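Local coordinates for putative Glycosidase (PDB 3R67), which is of unknown function but is a putative glycosidase that probably adopts a five-bladed beta-propeller fold, at residues T33-P38 and T81-Y86; P38-S43 and L113-G118; G61-L66 and L93-M98; P101-A106 and M134-W139; T184-G189 and L328-Q333. One frame throughout, in Å; residues are numbered along the deposited sequence.

Contact 1 (T33-P38 and T81-Y86)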
# COMPACT_ATOMS: atom_id res chain seq x y z
N THR A 33 1.13 19.75 -15.18
CA THR A 33 2.48 19.55 -14.65
C THR A 33 3.30 18.69 -15.61
O THR A 33 2.77 17.80 -16.28
CB THR A 33 2.45 18.95 -13.26
OG1 THR A 33 1.72 17.74 -13.32
CG2 THR A 33 1.86 19.90 -12.22
N VAL A 34 4.59 18.95 -15.68
CA VAL A 34 5.45 18.25 -16.62
C VAL A 34 6.73 17.77 -15.91
O VAL A 34 7.13 18.29 -14.87
CB VAL A 34 5.74 19.23 -17.81
CG1 VAL A 34 6.51 20.46 -17.35
CG2 VAL A 34 6.43 18.55 -18.97
N PHE A 35 7.34 16.73 -16.49
CA PHE A 35 8.57 16.13 -15.99
C PHE A 35 9.44 15.66 -17.14
O PHE A 35 8.92 15.10 -18.10
CB PHE A 35 8.21 14.96 -15.06
CG PHE A 35 9.24 13.90 -14.79
CD1 PHE A 35 10.32 14.15 -13.95
CD2 PHE A 35 9.05 12.60 -15.25
CE1 PHE A 35 11.22 13.14 -13.61
CE2 PHE A 35 9.96 11.59 -14.93
CZ PHE A 35 11.05 11.87 -14.13
N TYR A 36 10.74 15.88 -17.06
CA TYR A 36 11.61 15.35 -18.10
C TYR A 36 12.02 13.93 -17.70
O TYR A 36 12.78 13.75 -16.75
CB TYR A 36 12.81 16.24 -18.35
CG TYR A 36 13.50 15.87 -19.63
CD1 TYR A 36 13.12 16.45 -20.84
CD2 TYR A 36 14.46 14.86 -19.66
CE1 TYR A 36 13.73 16.10 -22.03
CE2 TYR A 36 15.06 14.48 -20.86
CZ TYR A 36 14.71 15.12 -22.04
OH TYR A 36 15.29 14.76 -23.22
N CYS A 37 11.47 12.93 -18.41
CA CYS A 37 11.71 11.53 -18.06
C CYS A 37 13.08 11.08 -18.57
O CYS A 37 13.37 11.20 -19.77
CB CYS A 37 10.61 10.63 -18.60
SG CYS A 37 10.89 8.87 -18.29
N PRO A 38 13.92 10.53 -17.67
CA PRO A 38 15.24 10.06 -18.11
C PRO A 38 15.15 8.78 -18.99
O PRO A 38 16.12 8.50 -19.70
CB PRO A 38 15.98 9.78 -16.80
CG PRO A 38 14.92 9.52 -15.81
CD PRO A 38 13.73 10.33 -16.21
N THR A 81 2.94 4.54 -17.56
CA THR A 81 4.07 4.43 -16.61
C THR A 81 3.66 5.01 -15.26
O THR A 81 3.08 6.10 -15.19
CB THR A 81 5.32 5.15 -17.18
OG1 THR A 81 5.68 4.53 -18.41
CG2 THR A 81 6.52 5.11 -16.24
N SER A 82 3.99 4.30 -14.18
CA SER A 82 3.72 4.77 -12.83
C SER A 82 4.97 5.42 -12.23
O SER A 82 6.08 4.90 -12.33
CB SER A 82 3.21 3.64 -11.93
OG SER A 82 1.95 3.20 -12.38
N ARG A 83 4.77 6.61 -11.66
CA ARG A 83 5.74 7.46 -10.96
C ARG A 83 5.09 7.93 -9.68
O ARG A 83 3.86 7.94 -9.62
CB ARG A 83 6.19 8.62 -11.85
CG ARG A 83 6.86 8.15 -13.14
CD ARG A 83 7.23 9.33 -14.00
NE ARG A 83 7.82 8.91 -15.27
CZ ARG A 83 7.12 8.70 -16.38
NH1 ARG A 83 5.80 8.81 -16.36
NH2 ARG A 83 7.73 8.36 -17.50
N LEU A 84 5.88 8.31 -8.66
CA LEU A 84 5.27 8.72 -7.39
C LEU A 84 5.36 10.23 -7.19
O LEU A 84 6.43 10.82 -7.25
CB LEU A 84 5.91 8.01 -6.21
CG LEU A 84 5.98 6.47 -6.26
CD1 LEU A 84 6.58 5.92 -4.98
CD2 LEU A 84 4.60 5.84 -6.55
N GLY A 85 4.20 10.83 -6.94
CA GLY A 85 4.09 12.24 -6.64
C GLY A 85 4.26 12.47 -5.15
O GLY A 85 4.17 11.53 -4.36
N TYR A 86 4.53 13.71 -4.75
CA TYR A 86 4.74 14.07 -3.35
C TYR A 86 3.71 15.13 -2.93
O TYR A 86 3.66 16.21 -3.50
CB TYR A 86 6.17 14.60 -3.21
CG TYR A 86 6.64 14.94 -1.80
CD1 TYR A 86 6.24 16.14 -1.19
CD2 TYR A 86 7.63 14.19 -1.17
CE1 TYR A 86 6.74 16.51 0.06
CE2 TYR A 86 8.15 14.57 0.06
CZ TYR A 86 7.69 15.72 0.68
OH TYR A 86 8.18 16.05 1.93
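The one polar link between F35-C37 and R83 joins the arginine to a thiol: R83 NH2 donates to C37 SG at 3.3 Å with an N-H...S angle of 152°. The sulfur lies 17° out of the guanidinium plane, toward the edge of the group. R83 gets there with its chain extended from CG to NE. Its other terminal nitrogen, NH1, forms a salt bridge with D71, the stronger polar partner, which probably carries most of the burden of balancing this buried charge.

Van der Waals contacts flank the end of the same chain. The F35 ring meets the last part of the arginine with its CE2, 3.4 Å from R83 NE and 3.7 Å from R83 CD, the ring and guanidinium planes being turned 63° apart. T81 CG2 covers one guanidinium face, 3.5 Å above the plane. Y104 and V44 also touch R83, so the arginine has further neighbours.

R83 thus reaches from the third strand of a four-stranded antiparallel sheet, a blade as in beta-propellers, to the small antiparallel pair formed by strands 35-37 and 42-44 that packs against it.

Contact 2 (P38-S43 and L113-G118)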
# COMPACT_ATOMS: atom_id res chain seq x y z
N PRO A 38 13.92 10.53 -17.67
CA PRO A 38 15.24 10.06 -18.11
C PRO A 38 15.15 8.78 -18.99
O PRO A 38 16.12 8.50 -19.70
CB PRO A 38 15.98 9.78 -16.80
CG PRO A 38 14.92 9.52 -15.81
CD PRO A 38 13.73 10.33 -16.21
N MSE A 39 14.03 8.01 -18.95
CA MSE A 39 13.89 6.82 -19.81
C MSE A 39 13.31 7.21 -21.19
O MSE A 39 13.87 6.79 -22.23
CB MSE A 39 13.02 5.75 -19.16
CG MSE A 39 13.69 5.08 -17.99
SE MSE A 39 15.43 4.34 -18.46
CE MSE A 39 14.96 2.86 -19.71
N ARG A 40 12.21 8.01 -21.19
CA ARG A 40 11.55 8.50 -22.41
C ARG A 40 12.42 9.51 -23.14
O ARG A 40 12.26 9.71 -24.37
CB ARG A 40 10.18 9.13 -22.09
CG ARG A 40 9.08 8.18 -21.62
CD ARG A 40 8.60 7.25 -22.72
NE ARG A 40 7.58 6.32 -22.22
CZ ARG A 40 7.05 5.33 -22.92
NH1 ARG A 40 7.45 5.11 -24.17
NH2 ARG A 40 6.14 4.53 -22.38
N GLN A 41 13.35 10.18 -22.40
CA GLN A 41 14.24 11.24 -22.91
C GLN A 41 13.36 12.27 -23.61
O GLN A 41 13.54 12.57 -24.78
CB GLN A 41 15.37 10.71 -23.82
CG GLN A 41 16.45 9.95 -23.05
CD GLN A 41 17.57 9.47 -23.95
OE1 GLN A 41 17.56 9.64 -25.18
NE2 GLN A 41 18.56 8.84 -23.35
N ASP A 42 12.31 12.71 -22.87
CA ASP A 42 11.32 13.65 -23.35
C ASP A 42 10.44 14.07 -22.21
O ASP A 42 10.41 13.40 -21.19
CB ASP A 42 10.48 13.03 -24.49
CG ASP A 42 9.91 14.03 -25.48
OD1 ASP A 42 10.08 15.26 -25.26
OD2 ASP A 42 9.34 13.59 -26.50
N SER A 43 9.75 15.21 -22.37
CA SER A 43 8.82 15.76 -21.38
C SER A 43 7.58 14.92 -21.30
O SER A 43 7.02 14.48 -22.32
CB SER A 43 8.45 17.20 -21.70
OG SER A 43 9.64 17.97 -21.65
N LEU A 113 13.90 -3.98 -14.60
CA LEU A 113 12.79 -4.42 -13.79
C LEU A 113 11.68 -3.38 -13.74
O LEU A 113 10.54 -3.77 -13.50
CB LEU A 113 13.30 -4.72 -12.37
CG LEU A 113 14.51 -5.66 -12.28
CD1 LEU A 113 14.93 -5.88 -10.84
CD2 LEU A 113 14.25 -7.01 -12.96
N GLU A 114 11.98 -2.09 -13.99
CA GLU A 114 11.01 -1.00 -13.86
C GLU A 114 10.58 -0.36 -15.20
O GLU A 114 9.62 0.40 -15.21
CB GLU A 114 11.60 0.11 -12.97
CG GLU A 114 11.83 -0.36 -11.54
CD GLU A 114 12.49 0.60 -10.57
OE1 GLU A 114 12.84 1.73 -10.98
OE2 GLU A 114 12.66 0.23 -9.39
N TRP A 115 11.24 -0.67 -16.31
CA TRP A 115 10.83 -0.03 -17.55
C TRP A 115 10.00 -1.01 -18.42
O TRP A 115 10.39 -2.17 -18.56
CB TRP A 115 12.05 0.50 -18.35
CG TRP A 115 11.65 1.43 -19.45
CD1 TRP A 115 11.67 1.16 -20.79
CD2 TRP A 115 10.97 2.70 -19.31
NE1 TRP A 115 11.10 2.21 -21.49
CE2 TRP A 115 10.62 3.14 -20.60
CE3 TRP A 115 10.55 3.46 -18.21
CZ2 TRP A 115 9.94 4.35 -20.82
CZ3 TRP A 115 9.88 4.64 -18.43
CH2 TRP A 115 9.58 5.08 -19.72
N PRO A 116 8.83 -0.59 -18.97
CA PRO A 116 8.25 0.77 -18.95
C PRO A 116 7.10 1.01 -17.96
O PRO A 116 6.60 2.12 -17.91
CB PRO A 116 7.69 0.91 -20.38
CG PRO A 116 7.37 -0.53 -20.82
CD PRO A 116 8.06 -1.48 -19.85
N GLY A 117 6.72 0.01 -17.17
CA GLY A 117 5.60 0.12 -16.24
C GLY A 117 5.78 1.06 -15.07
O GLY A 117 4.80 1.61 -14.56
N GLY A 118 7.03 1.23 -14.64
CA GLY A 118 7.35 2.11 -13.53
C GLY A 118 7.31 1.50 -12.14
O GLY A 118 7.53 0.30 -11.95
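The W115 indole is sandwiched between M39 on one face and P116 on the other. M39 CB stands almost squarely over the six-membered ring, 3.4 Å from its centroid and 9° off the normal, a CH-pi contact. P116 CB sits 3.7 Å above the opposite face, over the centre; the peptide bond between W115 and P116 is cis, which brings the proline back onto the aromatic system that precedes it. At the indole edge lies R40, with CD in the ring plane and NE 3.4 Å from W115 CZ2. The guanidinium in turn offers a face to that edge, the two planes standing 71° apart. R40 was modelled in two conformers, so this part of the contact is less certain than the rest.

M39, a selenomethionine, follows the ring beyond CB. Bends at its second and third torsions fold its chain along the indole, bringing CE to 3.6 Å from W115 CG. SE makes an oblique Met-aromatic contact, 5.1 Å from the centroid of the five-membered ring. P105 also touches W115.

No hydrogen bond spans the two segments. The turn at 38-41 and the loop after helix 111-114 are therefore joined near the surface by dispersion and CH-pi forces, and R40 meets the indole edge by van der Waals contact, not as a cation-pi stack.

Contact 3 (G61-L66 and L93-M98)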
# COMPACT_ATOMS: atom_id res chain seq x y z
N GLY A 61 6.95 16.89 11.10
CA GLY A 61 5.67 17.40 11.58
C GLY A 61 4.55 17.49 10.56
O GLY A 61 3.48 18.05 10.86
N LYS A 62 4.77 16.93 9.36
CA LYS A 62 3.78 16.94 8.28
C LYS A 62 3.41 15.54 7.84
O LYS A 62 4.20 14.60 7.99
CB LYS A 62 4.29 17.75 7.06
CG LYS A 62 4.51 19.23 7.35
CD LYS A 62 4.94 20.02 6.12
CE LYS A 62 5.13 21.48 6.45
NZ LYS A 62 5.52 22.27 5.27
N VAL A 63 2.19 15.40 7.32
CA VAL A 63 1.72 14.16 6.71
C VAL A 63 2.19 14.21 5.26
O VAL A 63 1.88 15.18 4.57
CB VAL A 63 0.19 13.92 6.83
CG1 VAL A 63 -0.20 12.62 6.14
CG2 VAL A 63 -0.28 13.93 8.29
N VAL A 64 2.96 13.22 4.81
CA VAL A 64 3.43 13.17 3.43
C VAL A 64 2.80 11.98 2.76
O VAL A 64 2.90 10.87 3.26
CB VAL A 64 4.97 13.15 3.31
CG1 VAL A 64 5.41 12.97 1.85
CG2 VAL A 64 5.58 14.41 3.90
N VAL A 65 2.11 12.22 1.63
CA VAL A 65 1.46 11.19 0.84
C VAL A 65 2.26 11.05 -0.46
O VAL A 65 2.49 12.04 -1.17
CB VAL A 65 -0.06 11.52 0.60
CG1 VAL A 65 -0.65 10.72 -0.56
CG2 VAL A 65 -0.88 11.34 1.88
N LEU A 66 2.73 9.83 -0.74
CA LEU A 66 3.46 9.52 -1.98
C LEU A 66 2.49 8.78 -2.87
O LEU A 66 2.19 7.61 -2.62
CB LEU A 66 4.78 8.73 -1.73
CG LEU A 66 5.82 9.38 -0.79
CD1 LEU A 66 7.01 8.46 -0.60
CD2 LEU A 66 6.30 10.75 -1.31
N LEU A 93 -5.48 16.57 6.09
CA LEU A 93 -6.70 16.72 5.29
C LEU A 93 -6.48 17.58 4.05
O LEU A 93 -6.95 17.21 2.97
CB LEU A 93 -7.83 17.34 6.13
CG LEU A 93 -8.25 16.67 7.44
CD1 LEU A 93 -9.32 17.51 8.15
CD2 LEU A 93 -8.76 15.27 7.22
N HIS A 94 -5.82 18.75 4.21
CA HIS A 94 -5.55 19.63 3.07
C HIS A 94 -4.09 19.49 2.65
O HIS A 94 -3.18 19.68 3.44
CB HIS A 94 -5.89 21.10 3.37
CG HIS A 94 -5.60 21.97 2.18
ND1 HIS A 94 -6.46 22.04 1.10
CD2 HIS A 94 -4.51 22.74 1.92
CE1 HIS A 94 -5.88 22.85 0.23
NE2 HIS A 94 -4.71 23.29 0.68
N PHE A 95 -3.89 19.17 1.38
CA PHE A 95 -2.58 18.87 0.84
C PHE A 95 -2.13 19.81 -0.24
O PHE A 95 -2.94 20.29 -1.04
CB PHE A 95 -2.61 17.45 0.23
CG PHE A 95 -2.55 16.37 1.28
CD1 PHE A 95 -3.69 15.98 1.98
CD2 PHE A 95 -1.34 15.75 1.58
CE1 PHE A 95 -3.62 15.01 2.98
CE2 PHE A 95 -1.27 14.77 2.58
CZ PHE A 95 -2.41 14.40 3.27
N ASN A 96 -0.81 20.07 -0.26
CA ASN A 96 -0.08 20.78 -1.31
C ASN A 96 0.75 19.75 -2.05
O ASN A 96 0.98 18.67 -1.51
CB ASN A 96 0.76 21.94 -0.80
CG ASN A 96 -0.08 23.13 -0.42
OD1 ASN A 96 -0.77 23.73 -1.25
ND2 ASN A 96 0.02 23.53 0.83
N ARG A 97 1.14 20.03 -3.29
CA ARG A 97 1.82 19.03 -4.11
C ARG A 97 3.03 19.59 -4.84
O ARG A 97 3.02 20.73 -5.32
CB ARG A 97 0.84 18.48 -5.16
CG ARG A 97 -0.29 17.61 -4.58
CD ARG A 97 -1.54 17.61 -5.46
NE ARG A 97 -1.33 16.99 -6.76
CZ ARG A 97 -2.28 16.85 -7.67
NH1 ARG A 97 -3.49 17.33 -7.45
NH2 ARG A 97 -2.02 16.24 -8.82
N MSE A 98 4.05 18.73 -4.98
CA MSE A 98 5.20 19.02 -5.83
C MSE A 98 4.75 18.84 -7.28
O MSE A 98 3.83 18.05 -7.54
CB MSE A 98 6.40 18.16 -5.47
CG MSE A 98 7.06 18.62 -4.16
SE MSE A 98 8.61 17.57 -3.65
CE MSE A 98 9.72 17.82 -5.26
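F95 packs its ring against V63 and V65, two residues on the same face of strand 62-70. At CB the side chain sets out toward that strand, and CG lies anti to the carbonyl carbon (chi1 -77°), which carries the ring across. The near part of the ring makes no close approach to 61-66; the far rim does the touching. CE2 comes first, 3.5 Å from V65 CG2 and 3.7 Å from the backbone oxygen V63 O. At the tip, CZ rests 3.7 Å from V65 CG2 and 4.0 Å from V63 CG1. The side chains of V65 and F95 cross at about a right angle, those of V63 and F95 obliquely. V64, between the two valines in sequence, points away from 93-98.

The packing is wholly apolar apart from V63 O, and it is buried. I26 and S89 also touch F95, while Y338 of strand 334-341 touches both valines.

Strand 82-89 lies between the two segments in the sheet: it pairs by backbone bonds with V63 and V65 on one side and with N96 on the other. F95 thus spans this central strand across one face, a pattern consistent with the side-chain packing on a four-stranded, antiparallel propeller blade.

Contact 4 (P101-A106 and M134-W139)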
# COMPACT_ATOMS: atom_id res chain seq x y z
N PRO A 101 7.61 14.30 -10.04
CA PRO A 101 7.61 13.09 -9.19
C PRO A 101 8.91 12.99 -8.40
O PRO A 101 9.91 13.59 -8.81
CB PRO A 101 7.45 11.95 -10.20
CG PRO A 101 8.06 12.45 -11.44
CD PRO A 101 7.86 13.95 -11.45
N VAL A 102 8.92 12.24 -7.29
CA VAL A 102 10.12 12.08 -6.46
C VAL A 102 10.71 10.66 -6.64
O VAL A 102 11.86 10.42 -6.26
CB VAL A 102 9.86 12.39 -4.95
CG1 VAL A 102 9.57 13.88 -4.75
CG2 VAL A 102 8.74 11.52 -4.37
N PHE A 103 9.94 9.74 -7.24
CA PHE A 103 10.35 8.35 -7.43
C PHE A 103 9.79 7.85 -8.75
O PHE A 103 8.59 8.02 -9.03
CB PHE A 103 9.89 7.50 -6.24
CG PHE A 103 10.58 6.17 -6.15
CD1 PHE A 103 11.84 6.07 -5.56
CD2 PHE A 103 9.96 5.01 -6.58
CE1 PHE A 103 12.48 4.84 -5.45
CE2 PHE A 103 10.58 3.77 -6.44
CZ PHE A 103 11.84 3.70 -5.89
N TYR A 104 10.67 7.28 -9.60
CA TYR A 104 10.28 6.89 -10.96
C TYR A 104 11.29 5.98 -11.61
O TYR A 104 12.44 5.97 -11.17
CB TYR A 104 10.15 8.19 -11.82
CG TYR A 104 11.24 9.20 -11.58
CD1 TYR A 104 12.45 9.13 -12.26
CD2 TYR A 104 11.05 10.25 -10.68
CE1 TYR A 104 13.46 10.05 -12.02
CE2 TYR A 104 12.07 11.16 -10.41
CZ TYR A 104 13.27 11.05 -11.09
OH TYR A 104 14.28 11.95 -10.85
N PRO A 105 10.95 5.31 -12.75
CA PRO A 105 11.98 4.54 -13.46
C PRO A 105 13.03 5.49 -14.05
O PRO A 105 12.68 6.56 -14.59
CB PRO A 105 11.18 3.79 -14.54
CG PRO A 105 9.99 4.58 -14.78
CD PRO A 105 9.65 5.21 -13.44
N ALA A 106 14.30 5.16 -13.87
CA ALA A 106 15.40 6.00 -14.34
C ALA A 106 16.51 5.14 -14.95
O ALA A 106 16.40 3.90 -14.96
CB ALA A 106 15.95 6.83 -13.18
N MSE A 134 10.58 2.08 1.93
CA MSE A 134 9.49 1.97 0.98
C MSE A 134 9.49 0.62 0.31
O MSE A 134 10.53 0.17 -0.16
CB MSE A 134 9.60 3.05 -0.10
CG MSE A 134 8.50 2.95 -1.19
SE MSE A 134 8.97 3.84 -2.86
CE MSE A 134 8.93 5.53 -2.24
N LEU A 135 8.31 -0.02 0.27
CA LEU A 135 8.05 -1.29 -0.40
C LEU A 135 7.11 -1.01 -1.54
O LEU A 135 6.01 -0.50 -1.30
CB LEU A 135 7.47 -2.33 0.57
CG LEU A 135 8.42 -2.82 1.64
CD1 LEU A 135 7.67 -3.32 2.79
CD2 LEU A 135 9.41 -3.84 1.11
N TYR A 136 7.56 -1.25 -2.78
CA TYR A 136 6.74 -0.94 -3.95
C TYR A 136 6.85 -2.03 -5.00
O TYR A 136 7.67 -2.94 -4.88
CB TYR A 136 7.22 0.41 -4.53
CG TYR A 136 8.62 0.38 -5.12
CD1 TYR A 136 9.75 0.49 -4.32
CD2 TYR A 136 8.81 0.31 -6.50
CE1 TYR A 136 11.03 0.44 -4.86
CE2 TYR A 136 10.09 0.28 -7.06
CZ TYR A 136 11.20 0.35 -6.23
OH TYR A 136 12.48 0.34 -6.76
N THR A 137 6.03 -1.92 -6.04
CA THR A 137 6.06 -2.86 -7.16
C THR A 137 6.83 -2.30 -8.33
O THR A 137 6.55 -1.19 -8.78
CB THR A 137 4.64 -3.20 -7.63
OG1 THR A 137 3.82 -3.53 -6.52
CG2 THR A 137 4.60 -4.30 -8.67
N GLN A 138 7.76 -3.10 -8.84
CA GLN A 138 8.52 -2.89 -10.08
C GLN A 138 7.74 -3.51 -11.20
O GLN A 138 7.40 -4.69 -11.07
CB GLN A 138 9.93 -3.48 -9.97
CG GLN A 138 10.81 -2.81 -8.95
CD GLN A 138 12.17 -3.46 -8.87
OE1 GLN A 138 12.31 -4.69 -8.79
NE2 GLN A 138 13.20 -2.64 -8.78
N TRP A 139 7.41 -2.75 -12.27
CA TRP A 139 6.59 -3.33 -13.35
C TRP A 139 7.24 -3.04 -14.71
O TRP A 139 7.39 -1.89 -15.10
CB TRP A 139 5.16 -2.77 -13.26
CG TRP A 139 4.18 -3.25 -14.29
CD1 TRP A 139 3.37 -2.47 -15.07
CD2 TRP A 139 3.89 -4.61 -14.66
NE1 TRP A 139 2.55 -3.26 -15.85
CE2 TRP A 139 2.85 -4.57 -15.61
CE3 TRP A 139 4.35 -5.86 -14.22
CZ2 TRP A 139 2.29 -5.74 -16.16
CZ3 TRP A 139 3.80 -7.00 -14.75
CH2 TRP A 139 2.78 -6.94 -15.72
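Aromatic packing dominates where F103 meets Y136. The two rings form a T-shaped (edge-to-face) pair, with centroids 4.7 Å apart and planes at 80°: the rim of F103 points into the tyrosine face, CE2 standing 3.4 Å above the plane over its centre. The closest atoms are F103 CZ and Y136 CZ, 3.4 Å apart. The tyrosine OH is hydrogen-bonded to E114, which probably helps to hold the ring in place.

A Met-aromatic contact adds to this. The selenium of M134, a selenomethionine, lies over one face of F103, 4.0 Å from the centroid and 14° off the normal, displaced toward CD2 and CE2. K159 makes a cation-pi contact with F103, and W157 meets it edge-to-face.

The loop carrying F103 also bonds through its backbone to L84 of strand 82-89. F103, touching L84 as well as C119 and A149, packs between the sheet running from strand 50-59 to strand 96-97 and that from strand 118-126 to strand 158-162, consistent with the hydrophobic interface of neighbouring propeller blades.

Contact 5 (T184-G189 and L328-Q333). With EDO (1,2-ethanediol), chain K.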
# COMPACT_ATOMS: atom_id res chain seq x y z
N THR A 184 4.66 -2.31 12.42
CA THR A 184 5.01 -1.07 13.11
C THR A 184 4.36 -1.03 14.48
O THR A 184 3.43 -1.78 14.76
CB THR A 184 4.59 0.20 12.28
OG1 THR A 184 3.17 0.29 12.22
CG2 THR A 184 5.22 0.26 10.92
N LYS A 185 4.82 -0.11 15.33
CA LYS A 185 4.25 0.09 16.66
C LYS A 185 4.38 1.55 17.03
O LYS A 185 5.21 2.25 16.46
CB LYS A 185 4.92 -0.82 17.73
CG LYS A 185 6.38 -0.49 18.04
CD LYS A 185 6.94 -1.41 19.08
CE LYS A 185 8.38 -1.09 19.38
NZ LYS A 185 8.95 -2.00 20.41
N LEU A 186 3.58 2.00 18.01
CA LEU A 186 3.72 3.35 18.54
C LEU A 186 4.71 3.35 19.69
O LEU A 186 4.61 2.54 20.61
CB LEU A 186 2.38 3.97 19.01
CG LEU A 186 1.30 4.27 17.98
CD1 LEU A 186 0.10 4.93 18.66
CD2 LEU A 186 1.82 5.19 16.88
N VAL A 187 5.67 4.26 19.62
CA VAL A 187 6.65 4.52 20.66
C VAL A 187 6.54 6.02 20.95
O VAL A 187 6.84 6.83 20.07
CB VAL A 187 8.09 4.04 20.33
CG1 VAL A 187 9.08 4.45 21.43
CG2 VAL A 187 8.13 2.53 20.11
N ASP A 188 5.98 6.37 22.13
CA ASP A 188 5.74 7.75 22.59
C ASP A 188 4.94 8.54 21.53
O ASP A 188 5.27 9.68 21.21
CB ASP A 188 7.08 8.45 22.92
CG ASP A 188 7.86 7.78 24.04
OD1 ASP A 188 7.23 7.40 25.07
OD2 ASP A 188 9.11 7.70 23.93
N GLY A 189 3.89 7.91 21.01
CA GLY A 189 3.03 8.51 19.99
C GLY A 189 3.58 8.53 18.58
O GLY A 189 2.91 9.01 17.67
N LEU A 328 -1.38 4.79 6.25
CA LEU A 328 -1.96 4.93 7.61
C LEU A 328 -1.00 5.70 8.51
O LEU A 328 0.16 5.29 8.66
CB LEU A 328 -2.28 3.55 8.22
CG LEU A 328 -3.03 3.51 9.59
CD1 LEU A 328 -4.35 4.26 9.55
CD2 LEU A 328 -3.26 2.08 10.07
N VAL A 329 -1.46 6.84 9.06
CA VAL A 329 -0.60 7.66 9.92
C VAL A 329 -1.36 8.06 11.18
O VAL A 329 -2.58 8.19 11.16
CB VAL A 329 0.01 8.93 9.21
CG1 VAL A 329 0.85 8.54 8.00
CG2 VAL A 329 -1.06 9.95 8.81
N PHE A 330 -0.62 8.26 12.28
CA PHE A 330 -1.15 8.75 13.54
C PHE A 330 -0.67 10.18 13.69
O PHE A 330 0.53 10.43 13.76
CB PHE A 330 -0.74 7.84 14.71
CG PHE A 330 -1.34 8.23 16.04
CD1 PHE A 330 -2.72 8.17 16.24
CD2 PHE A 330 -0.53 8.60 17.10
CE1 PHE A 330 -3.27 8.50 17.49
CE2 PHE A 330 -1.07 8.90 18.35
CZ PHE A 330 -2.44 8.87 18.54
N HIS A 331 -1.61 11.12 13.59
CA HIS A 331 -1.28 12.54 13.55
C HIS A 331 -2.29 13.33 14.35
O HIS A 331 -3.50 13.19 14.14
CB HIS A 331 -1.26 13.00 12.08
CG HIS A 331 -0.79 14.40 11.87
ND1 HIS A 331 0.56 14.74 11.95
CD2 HIS A 331 -1.49 15.49 11.50
CE1 HIS A 331 0.62 16.03 11.68
NE2 HIS A 331 -0.59 16.53 11.41
N ASN A 332 -1.80 14.13 15.28
CA ASN A 332 -2.58 14.94 16.22
C ASN A 332 -3.74 14.10 16.85
O ASN A 332 -4.90 14.51 16.83
CB ASN A 332 -3.13 16.22 15.56
CG ASN A 332 -2.10 17.13 14.95
OD1 ASN A 332 -2.37 17.77 13.93
ND2 ASN A 332 -0.91 17.22 15.50
N GLN A 333 -3.38 12.92 17.41
CA GLN A 333 -4.20 11.97 18.18
C GLN A 333 -5.38 11.36 17.37
O GLN A 333 -6.36 10.88 17.96
CB GLN A 333 -4.77 12.63 19.44
CG GLN A 333 -3.72 13.28 20.37
CD GLN A 333 -2.34 12.64 20.38
OE1 GLN A 333 -2.14 11.50 20.80
NE2 GLN A 333 -1.39 13.35 19.80
C1 EDO K . 3.68 5.22 8.33
O1 EDO K . 4.88 5.68 8.94
C2 EDO K . 3.36 3.79 8.76
O2 EDO K . 2.01 3.47 8.40
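F330 gives up the most surface in this contact, and its ring is met on one face by L186 and at its rim by G189. L186 CD1 lies 4.0 Å from F330 CD2 and the same distance above the ring plane, offset from the ring centre toward F330 CD2. The two side chains cross at about a right angle. With CG anti to its backbone N (chi1 -176°), F330 swings its ring out toward L186, while the backbone N of Q333 lies 4.3 Å above the opposite face.

G189 takes part through its carbonyl. Its O is in the plane of the ring, 3.5 Å from F330 CD2, so the weakly positive aromatic C-H rim faces the oxygen rather than the pi cloud. D188 and G189, both with positive phi, have the backbone angles of a type I' turn, closing the hairpin of strands 180-187 and 190-196. N332 and Q333 turn in the same way between strands 323-331 and 334-341. Two antiparallel hairpins, as found in propeller blades, thus meet close to their tight turns, partly at the surface.

W335, on the second strand of the latter hairpin, touches L186 and also meets the ring of F330. Two residues before F330 on strand 323-331, a 1,2-ethanediol molecule, probably from the crystallisation liquor, donates through O2 to L328 O at 2.6 Å and is also hydrogen-bonded to T57.

Contacts 1, 2 and 4 cluster, their centres 9 to 11 Å apart. Contacts 1 and 2 share P38 and the hairpin of strands 35-37 and 42-44, and their segments alternate along the chain. Contact 3 shares with contact 1 the sheet running from strand 50-59 to strand 96-97, its centre about 17 Å away; Y86 O and M98 N probably form a hydrogen bond between them. L84 joins contact 1 to contact 4, and E114 joins contact 2 to contact 4. Contact 5 comes last along the chain, its centre about 36 Å from that of contact 2. It touches contact 3 through H331 and V63, so the last sheet packs against an early one, consistent with the closed ring of a propeller.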